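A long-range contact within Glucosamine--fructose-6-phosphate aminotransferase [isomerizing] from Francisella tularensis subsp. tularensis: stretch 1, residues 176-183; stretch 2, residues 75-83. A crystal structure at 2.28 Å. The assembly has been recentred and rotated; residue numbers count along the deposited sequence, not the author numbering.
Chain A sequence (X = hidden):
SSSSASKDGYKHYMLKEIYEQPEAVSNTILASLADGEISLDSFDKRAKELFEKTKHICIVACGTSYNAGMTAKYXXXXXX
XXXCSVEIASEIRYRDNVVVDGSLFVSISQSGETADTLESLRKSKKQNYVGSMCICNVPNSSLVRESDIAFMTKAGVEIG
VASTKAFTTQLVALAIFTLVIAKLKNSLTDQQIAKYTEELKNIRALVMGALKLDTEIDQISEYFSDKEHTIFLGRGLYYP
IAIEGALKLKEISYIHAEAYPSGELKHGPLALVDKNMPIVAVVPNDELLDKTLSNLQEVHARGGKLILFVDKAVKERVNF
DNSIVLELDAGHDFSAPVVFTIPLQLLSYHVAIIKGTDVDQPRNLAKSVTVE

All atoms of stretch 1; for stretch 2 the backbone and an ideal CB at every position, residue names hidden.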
# COMPACT_ATOMS: atom_id res chain seq x y z
N ILE A 176 3.07 -5.37 22.65
CA ILE A 176 3.47 -6.32 23.67
C ILE A 176 4.26 -7.48 23.05
O ILE A 176 5.32 -7.82 23.52
CB ILE A 176 2.24 -6.86 24.44
CG1 ILE A 176 1.71 -5.78 25.36
CG2 ILE A 176 2.57 -8.16 25.21
CD1 ILE A 176 0.28 -6.08 25.78
N PHE A 177 3.72 -8.08 22.00
CA PHE A 177 4.43 -9.05 21.17
C PHE A 177 5.82 -8.55 20.72
O PHE A 177 6.80 -9.28 20.80
CB PHE A 177 3.55 -9.39 19.94
CG PHE A 177 4.26 -10.21 18.90
CD1 PHE A 177 4.61 -11.50 19.17
CD2 PHE A 177 4.54 -9.69 17.67
CE1 PHE A 177 5.26 -12.27 18.23
CE2 PHE A 177 5.19 -10.45 16.72
CZ PHE A 177 5.54 -11.76 17.01
N THR A 178 5.92 -7.31 20.27
CA THR A 178 7.23 -6.77 19.92
C THR A 178 8.18 -6.90 21.08
O THR A 178 9.30 -7.35 20.88
CB THR A 178 7.16 -5.31 19.50
OG1 THR A 178 6.45 -5.22 18.28
CG2 THR A 178 8.51 -4.73 19.26
N LEU A 179 7.75 -6.54 22.29
CA LEU A 179 8.67 -6.57 23.44
C LEU A 179 8.99 -8.01 23.90
O LEU A 179 10.13 -8.33 24.25
CB LEU A 179 8.17 -5.71 24.59
CG LEU A 179 7.93 -4.23 24.25
CD1 LEU A 179 7.24 -3.47 25.42
CD2 LEU A 179 9.20 -3.51 23.92
N VAL A 180 8.02 -8.89 23.86
CA VAL A 180 8.30 -10.29 24.11
C VAL A 180 9.35 -10.89 23.19
O VAL A 180 10.25 -11.55 23.62
CB VAL A 180 7.02 -11.13 23.97
CG1 VAL A 180 7.37 -12.66 23.90
CG2 VAL A 180 6.00 -10.79 25.15
N ILE A 181 9.24 -10.60 21.90
CA ILE A 181 10.20 -11.07 20.91
C ILE A 181 11.53 -10.40 21.12
O ILE A 181 12.57 -11.04 21.05
CB ILE A 181 9.71 -10.79 19.45
CG1 ILE A 181 8.44 -11.57 19.21
CG2 ILE A 181 10.74 -11.25 18.39
CD1 ILE A 181 8.59 -13.11 19.50
N ALA A 182 11.50 -9.12 21.38
CA ALA A 182 12.71 -8.37 21.57
C ALA A 182 13.53 -8.97 22.68
O ALA A 182 14.75 -9.08 22.58
CB ALA A 182 12.43 -6.91 21.89
N LYS A 183 12.86 -9.33 23.77
CA LYS A 183 13.55 -9.84 24.94
C LYS A 183 14.13 -11.22 24.70
O LYS A 183 15.25 -11.52 25.06
CB LYS A 183 12.55 -9.94 26.07
CG LYS A 183 13.06 -10.58 27.34
CD LYS A 183 12.14 -10.16 28.42
CE LYS A 183 12.26 -11.00 29.69
NZ LYS A 183 13.24 -10.42 30.63
N UNK A 75 7.56 -1.18 14.43
CA UNK A 75 7.98 -1.49 15.82
C UNK A 75 8.82 -2.77 15.80
O UNK A 75 9.86 -2.83 16.44
CB UNK A 75 6.77 -1.65 16.74
N UNK A 76 8.35 -3.77 15.08
CA UNK A 76 9.02 -5.06 15.06
C UNK A 76 10.42 -5.01 14.50
O UNK A 76 11.34 -5.57 15.06
CB UNK A 76 8.19 -6.06 14.25
N UNK A 77 10.57 -4.34 13.38
CA UNK A 77 11.87 -4.15 12.78
C UNK A 77 12.80 -3.31 13.63
O UNK A 77 13.93 -3.68 13.84
CB UNK A 77 11.71 -3.51 11.40
N UNK A 78 12.29 -2.22 14.17
CA UNK A 78 13.10 -1.29 14.92
C UNK A 78 13.51 -1.81 16.29
O UNK A 78 14.66 -1.65 16.66
CB UNK A 78 12.34 0.03 15.08
N UNK A 79 12.56 -2.36 17.06
CA UNK A 79 12.79 -2.79 18.43
C UNK A 79 13.14 -4.25 18.58
O UNK A 79 14.05 -4.56 19.29
CB UNK A 79 11.55 -2.49 19.27
N UNK A 80 12.41 -5.15 17.96
CA UNK A 80 12.76 -6.59 18.00
C UNK A 80 13.83 -6.99 16.99
O UNK A 80 14.38 -8.08 17.09
CB UNK A 80 11.51 -7.43 17.75
N UNK A 81 14.08 -6.15 15.99
CA UNK A 81 15.00 -6.44 14.92
C UNK A 81 14.75 -7.76 14.19
O UNK A 81 15.68 -8.43 13.76
CB UNK A 81 16.42 -6.44 15.48
N UNK A 82 13.49 -8.11 14.02
CA UNK A 82 13.13 -9.24 13.20
C UNK A 82 12.51 -8.69 11.92
O UNK A 82 11.71 -7.79 11.96
CB UNK A 82 12.18 -10.19 13.93
N UNK A 83 12.96 -9.20 10.75
CA UNK A 83 12.34 -8.68 9.55
C UNK A 83 10.82 -9.02 9.50
O UNK A 83 10.39 -10.08 9.99
CB UNK A 83 13.06 -9.24 8.32

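Stretch 1 is helical throughout; the helical part of stretch 2, 75-80, passes with its axis 9.1 Å from that of stretch 1, the two N-to-C directions differing by 34°. No hydrogen bond crosses between them, so each position is judged mainly by shape.

At position 75, phi/psi of -69/-45 is helical and CA-to-CB points toward stretch 1, with the ideal CB 3.9 Å from T178 OG1. The start of a side chain is confined there, but a long one could turn aside; several large residues would suit. The deposited residue is W75, chi1 m, whose ring leads away. Its backbone O is 3.7 Å from T178 CG2.

Position 76 points sideways, its ideal CB 4.5 Å from T178 OG1, and the F177 ring lies within reach of a longer chain. A medium or long aliphatic residue fits. I76 (m, t) places CG1 3.5 Å from T178 OG1 and extends CD1 to the edge of the F177 ring, 4.2 Å from F177 CE2.

Position 77 points away and position 78 sideways, neither ideal CB having stretch 1 within 5.5 Å; polar or charged residues are acceptable at both. They are E77 and K78.

Position 79 points toward stretch 1, with the ideal CB 3.8 Å from T178 CG2 and 5.2 Å from A182 CB. Either a small residue or a larger one that bends off is plausible. Y79, chi1 m, sends its ring end away.

Position 80 is the tightest: its CA is 4.0 Å from the CA of A182, and its ideal CB is 3.8 Å from T178 O, 3.9 Å from I181 CG2 and 4.0 Å from A182 N. Such crowding favours a small residue, alanine, glycine or perhaps serine. A80 packs its CB 4.0 Å from I181 CG2 and 4.2 Å from A182 CB. With I76, W75 and Y79 it forms the hole that receives T178 as a knob.

At position 81, phi/psi of 54/37 marks departure from the helix. Positive phi favours glycine, asparagine or aspartate, though others can adopt it, and stretch 1 imposes no limit. K81 is found, its NZ making a weak hydrogen bond to K78 O at 3.1 Å.

Position 82 is extended (-108/132) and points toward stretch 1, its ideal CB 4.8 Å from I181 CG2. That gap suits a modest apolar residue; V82, chi1 t, puts CG2 3.9 Å from I181 CG2.

Position 83 is out of reach; its phi of -63 permits proline, and P83 is present.

Stretch 2 (75-83) WIEKYAKVP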
# COMPACT_ATOMS: atom_id res chain seq x y z
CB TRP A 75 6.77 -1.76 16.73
CG TRP A 75 5.93 -0.62 17.03
CD1 TRP A 75 6.31 0.68 17.12
CD2 TRP A 75 4.54 -0.66 17.41
NE1 TRP A 75 5.24 1.46 17.50
CE2 TRP A 75 4.14 0.66 17.70
CE3 TRP A 75 3.61 -1.68 17.52
CZ2 TRP A 75 2.84 1.00 18.09
CZ3 TRP A 75 2.29 -1.35 17.92
CH2 TRP A 75 1.93 -0.01 18.20
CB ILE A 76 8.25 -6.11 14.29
CG1 ILE A 76 6.96 -6.47 15.03
CG2 ILE A 76 9.11 -7.35 14.16
CD1 ILE A 76 5.96 -7.20 14.24
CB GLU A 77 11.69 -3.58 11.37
CG GLU A 77 11.02 -4.62 10.45
CD GLU A 77 11.53 -4.65 8.99
OE1 GLU A 77 12.29 -3.71 8.58
OE2 GLU A 77 11.14 -5.64 8.29
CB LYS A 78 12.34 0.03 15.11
CG LYS A 78 13.03 1.04 16.01
CD LYS A 78 12.42 2.46 15.89
CE LYS A 78 13.13 3.40 16.84
NZ LYS A 78 12.57 4.78 16.79
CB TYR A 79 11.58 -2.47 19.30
CG TYR A 79 11.37 -1.01 19.51
CD1 TYR A 79 12.11 -0.30 20.45
CD2 TYR A 79 10.47 -0.31 18.76
CE1 TYR A 79 11.94 1.09 20.64
CE2 TYR A 79 10.28 1.07 18.93
CZ TYR A 79 11.01 1.76 19.87
OH TYR A 79 10.78 3.09 20.03
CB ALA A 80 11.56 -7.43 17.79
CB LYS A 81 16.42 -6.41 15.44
CG LYS A 81 16.67 -5.22 16.30
CD LYS A 81 17.83 -4.41 15.87
CE LYS A 81 17.60 -2.96 16.30
NZ LYS A 81 17.38 -1.95 15.15
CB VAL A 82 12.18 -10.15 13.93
CG1 VAL A 82 11.85 -11.40 13.11
CG2 VAL A 82 12.84 -10.54 15.24
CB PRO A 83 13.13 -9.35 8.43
CG PRO A 83 13.74 -10.52 9.03
CD PRO A 83 13.99 -10.19 10.46
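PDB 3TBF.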